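Endoribonuclease L-PSP/chorismate mutase-like domain-containing protein (Agrobacterium tumefaciens, PDB 3D01) is of unknown function but belongs to the YjgF/chorismate mutase-like family of putative endoribonucleases and assembles as a trimer. Local coordinates at residues 148-151 with 155-158; 16-21 with 80-85. All coordinates share one frame; numbering follows the deposited sequence.

Residues 16-21 with 80-85 (interaction 2) come earlier in the chain than residues 148-151 with 155-158 (interaction 1), and their centres lie about 18 Å apart on opposite sides of the centre of the chain. Interaction 1 joins a loop to the start of strand 155-163 in the mixed sheet, while interaction 2 lays helix 3-21 against helix 70-91, one of the helices covering that sheet. The two meet where C80 and I84 of the helix pack on the strand, C80 SG lying 3.4 Å from V155 O. One layered alpha-beta fold thus carries both: at interaction 2 a helix laid over those that cover the sheet, and at interaction 1 the face of the sheet turned toward a second subunit.

Interaction 1: residues 148-151 with 155-158; sequences SLPF and VEID
L149 reaches over the start of strand 155-163 from the preceding loop, and its CD1 methyl lies over the face of the V155-E156 peptide, 3.5 Å from E156 N. With CG placed beside the backbone N and anti to the carbonyl carbon (chi1 -66°), the isobutyl group is directed at the strand. Its second methyl, CD2, meets the carboxylate of E156, 3.7 Å from OE1, and the two side chains cross obliquely. P150 approaches the same oxygen differently: its ring runs at about a right angle to the E156 side chain, and CD stands 3.7 Å from OE1. All these contacts are van der Waals; no hydrogen bond joins the two segments. The loop connects strand 140-146 to strand 155-163 of the YjgF-like fold, whose sheet has helices on its other face, where V155 points to touch helices 70-91 and 118-133. E156 faces the opposite way, CG anti to the backbone N (chi1 176°), and packs on V144 of a second subunit. Leucine suits its place because its branched tip can cover a peptide without needing a polar partner. The extended glutamate brings OE1 up against both L149 and P150; it is buried, and its OE2 is hydrogen-bonded.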
loop_
_atom_site.group_PDB
_atom_site.type_symbol
_atom_site.label_atom_id
_atom_site.label_comp_id
_atom_site.label_asym_id
_atom_site.label_seq_id
_atom_site.Cartn_x
_atom_site.Cartn_y
_atom_site.Cartn_z
ATOM N N SER I 148 12.427 9.871 -2.881
ATOM C CA SER I 148 12.406 10.936 -1.897
ATOM C C SER I 148 11.060 10.882 -1.189
ATOM O O SER I 148 10.165 10.157 -1.642
ATOM C CB SER I 148 12.594 12.308 -2.546
ATOM O OG SER I 148 11.865 12.446 -3.730
ATOM N N LEU I 149 10.931 11.666 -0.111
ATOM C CA LEU I 149 9.735 11.673 0.730
ATOM C C LEU I 149 9.401 13.088 1.158
ATOM O O LEU I 149 10.280 13.947 1.167
ATOM C CB LEU I 149 9.907 10.775 1.965
ATOM C CG LEU I 149 10.045 9.270 1.737
ATOM C CD1 LEU I 149 10.466 8.572 3.047
ATOM C CD2 LEU I 149 8.763 8.704 1.182
ATOM N N PRO I 150 8.119 13.324 1.529
ATOM C CA PRO I 150 7.729 14.640 2.077
ATOM C C PRO I 150 8.678 15.161 3.176
ATOM O O PRO I 150 9.110 14.386 4.074
ATOM C CB PRO I 150 6.328 14.381 2.637
ATOM C CG PRO I 150 5.783 13.281 1.756
ATOM C CD PRO I 150 6.960 12.411 1.420
ATOM N N PHE I 151 9.051 16.441 3.059
ATOM C CA PHE I 151 9.908 17.132 4.053
ATOM C C PHE I 151 11.317 16.571 4.119
ATOM O O PHE I 151 12.048 16.823 5.056
ATOM C CB PHE I 151 9.243 17.157 5.433
ATOM C CG PHE I 151 7.883 17.780 5.417
ATOM C CD1 PHE I 151 7.748 19.151 5.523
ATOM C CD2 PHE I 151 6.735 17.002 5.264
ATOM C CE1 PHE I 151 6.473 19.740 5.488
ATOM C CE2 PHE I 151 5.477 17.581 5.225
ATOM C CZ PHE I 151 5.357 18.962 5.349
ATOM N N VAL I 155 12.398 8.229 6.131
ATOM C CA VAL I 155 11.492 7.095 6.199
ATOM C C VAL I 155 10.063 7.622 6.441
ATOM O O VAL I 155 9.866 8.647 7.127
ATOM C CB VAL I 155 11.863 6.101 7.368
ATOM C CG1 VAL I 155 10.902 4.855 7.367
ATOM C CG2 VAL I 155 13.364 5.748 7.359
ATOM N N GLU I 156 9.103 6.928 5.859
ATOM C CA GLU I 156 7.688 7.130 6.116
ATOM C C GLU I 156 7.031 5.738 6.208
ATOM O O GLU I 156 7.350 4.805 5.436
ATOM C CB GLU I 156 7.042 7.922 4.987
ATOM C CG GLU I 156 5.555 8.112 5.105
ATOM C CD GLU I 156 4.930 8.742 3.824
ATOM O OE1 GLU I 156 5.643 9.421 3.064
ATOM O OE2 GLU I 156 3.719 8.541 3.567
ATOM N N ILE I 157 6.106 5.603 7.139
ATOM C CA ILE I 157 5.543 4.278 7.431
ATOM C C ILE I 157 4.070 4.454 7.733
ATOM O O ILE I 157 3.708 5.268 8.584
ATOM C CB ILE I 157 6.217 3.557 8.653
ATOM C CG1 ILE I 157 7.756 3.463 8.553
ATOM C CG2 ILE I 157 5.630 2.124 8.827
ATOM C CD1 ILE I 157 8.414 2.611 9.684
ATOM N N ASP I 158 3.232 3.709 7.008
ATOM C CA ASP I 158 1.806 3.664 7.284
ATOM C C ASP I 158 1.455 2.294 7.886
ATOM O O ASP I 158 2.321 1.398 7.995
ATOM C CB ASP I 158 0.962 4.057 6.060
ATOM C CG ASP I 158 0.909 3.008 4.971
ATOM O OD1 ASP I 158 1.164 1.794 5.200
ATOM O OD2 ASP I 158 0.587 3.433 3.842
#

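Interaction 2: residues 16-21 with 80-85; sequences GRLKEL and CAVNIL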
loop_
_atom_site.group_PDB
_atom_site.type_symbol
_atom_site.label_atom_id
_atom_site.label_comp_id
_atom_site.label_asym_id
_atom_site.label_seq_id
_atom_site.Cartn_x
_atom_site.Cartn_y
_atom_site.Cartn_z
ATOM N N GLY I 16 4.765 2.004 28.986
ATOM C CA GLY I 16 5.948 1.860 29.826
ATOM C C GLY I 16 7.070 1.133 29.107
ATOM O O GLY I 16 8.240 1.520 29.198
ATOM N N ARG I 17 6.722 0.066 28.392
ATOM C CA ARG I 17 7.693 -0.636 27.553
ATOM C C ARG I 17 8.338 0.318 26.538
ATOM O O ARG I 17 9.525 0.249 26.299
ATOM C CB ARG I 17 7.035 -1.782 26.824
ATOM C CG ARG I 17 6.591 -2.911 27.743
ATOM C CD ARG I 17 6.259 -4.105 26.918
ATOM N NE ARG I 17 5.221 -5.005 27.412
ATOM C CZ ARG I 17 5.347 -5.883 28.412
ATOM N NH1 ARG I 17 6.456 -5.933 29.197
ATOM N NH2 ARG I 17 4.309 -6.691 28.674
ATOM N N LEU I 18 7.548 1.225 25.998
ATOM C CA LEU I 18 8.074 2.179 25.027
ATOM C C LEU I 18 9.053 3.148 25.685
ATOM O O LEU I 18 10.092 3.471 25.103
ATOM C CB LEU I 18 6.929 2.934 24.388
ATOM C CG LEU I 18 7.288 3.910 23.267
ATOM C CD1 LEU I 18 8.127 3.156 22.190
ATOM C CD2 LEU I 18 5.966 4.495 22.737
ATOM N N LYS I 19 8.734 3.624 26.888
ATOM C CA LYS I 19 9.700 4.439 27.650
ATOM C C LYS I 19 11.025 3.695 27.936
ATOM O O LYS I 19 12.110 4.269 27.858
ATOM C CB LYS I 19 9.089 4.928 28.958
ATOM C CG LYS I 19 7.938 5.841 28.778
ATOM C CD LYS I 19 7.426 6.384 30.090
ATOM C CE LYS I 19 6.165 7.202 29.844
ATOM N NZ LYS I 19 5.390 7.493 31.075
ATOM N N GLU I 20 10.940 2.409 28.258
ATOM C CA GLU I 20 12.126 1.600 28.472
ATOM C C GLU I 20 12.979 1.535 27.217
ATOM O O GLU I 20 14.180 1.295 27.293
ATOM C CB GLU I 20 11.742 0.202 28.895
ATOM C CG GLU I 20 11.108 0.141 30.282
ATOM C CD GLU I 20 10.617 -1.249 30.642
ATOM O OE1 GLU I 20 10.428 -2.094 29.753
ATOM O OE2 GLU I 20 10.394 -1.507 31.837
ATOM N N LEU I 21 12.354 1.737 26.067
ATOM C CA LEU I 21 13.091 1.752 24.803
ATOM C C LEU I 21 13.636 3.137 24.456
ATOM O O LEU I 21 14.434 3.280 23.523
ATOM C CB LEU I 21 12.196 1.260 23.678
ATOM C CG LEU I 21 11.880 -0.228 23.616
ATOM C CD1 LEU I 21 11.003 -0.503 22.368
ATOM C CD2 LEU I 21 13.145 -1.063 23.558
ATOM N N CYS I 80 8.927 6.933 13.251
ATOM C CA CYS I 80 7.730 6.712 12.465
ATOM C C CYS I 80 6.773 5.815 13.239
ATOM O O CYS I 80 5.582 6.108 13.323
ATOM C CB CYS I 80 8.073 6.073 11.108
ATOM S SG CYS I 80 8.975 7.164 9.998
ATOM N N ALA I 81 7.305 4.725 13.775
ATOM C CA ALA I 81 6.524 3.752 14.564
ATOM C C ALA I 81 5.916 4.378 15.803
ATOM O O ALA I 81 4.782 4.088 16.133
ATOM C CB ALA I 81 7.397 2.558 14.949
ATOM N N VAL I 82 6.649 5.236 16.486
ATOM C CA VAL I 82 6.109 5.931 17.694
ATOM C C VAL I 82 4.953 6.870 17.285
ATOM O O VAL I 82 3.914 6.970 17.947
ATOM C CB VAL I 82 7.242 6.701 18.454
ATOM C CG1 VAL I 82 6.674 7.698 19.514
ATOM C CG2 VAL I 82 8.268 5.719 19.076
ATOM N N ASN I 83 5.111 7.549 16.152
ATOM C CA ASN I 83 4.047 8.382 15.634
ATOM C C ASN I 83 2.837 7.558 15.210
ATOM O O ASN I 83 1.707 7.965 15.439
ATOM C CB ASN I 83 4.571 9.288 14.509
ATOM C CG ASN I 83 5.407 10.433 15.044
ATOM O OD1 ASN I 83 6.643 10.362 15.138
ATOM N ND2 ASN I 83 4.744 11.474 15.426
ATOM N N ILE I 84 3.066 6.368 14.665
ATOM C CA ILE I 84 1.958 5.453 14.366
ATOM C C ILE I 84 1.251 5.138 15.678
ATOM O O ILE I 84 0.048 5.270 15.761
ATOM C CB ILE I 84 2.410 4.134 13.667
ATOM C CG1 ILE I 84 2.794 4.413 12.194
ATOM C CG2 ILE I 84 1.286 3.077 13.684
ATOM C CD1 ILE I 84 3.514 3.257 11.515
ATOM N N LEU I 85 2.014 4.764 16.700
ATOM C CA LEU I 85 1.403 4.416 18.014
ATOM C C LEU I 85 0.616 5.592 18.625
ATOM O O LEU I 85 -0.459 5.391 19.225
ATOM C CB LEU I 85 2.467 3.893 18.957
ATOM C CG LEU I 85 3.076 2.538 18.595
ATOM C CD1 LEU I 85 4.222 2.167 19.588
ATOM C CD2 LEU I 85 1.981 1.459 18.565
#
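Helix 3-21 lies over helix 70-91, and where residues 16-21 meet 80-85, one leucine touches two residues three apart on the second helix. L18 points across from its own helix, CG anti to the backbone N (chi1 -176°), which sends its forked end toward residues 80-85. There the branches part company. CD1 meets CG2 of V82 at 4.0 Å, the two side chains meeting aslant, and CD2 comes to 4.3 Å from CD1 of L85. V82 offers the methyl that stands beside its backbone N, while L85 is directed toward helix 3-21. The nearest CA atoms of the two segments, those of L18 and V82, are 8.5 Å apart. Helix 70-91 is one of the helices packed against the sheet in the YjgF-like fold; its C80 and I84 face strand 155-163, so V82 and L85 serve the outward side. Leucine fits because its forked end can touch two neighbours at once, and valine and leucine supply purely apolar surfaces. Helix 3-21 therefore forms a further layer, and L18 also touches L128 and V132 of helix 118-133 and F23 and L25 of the following loop.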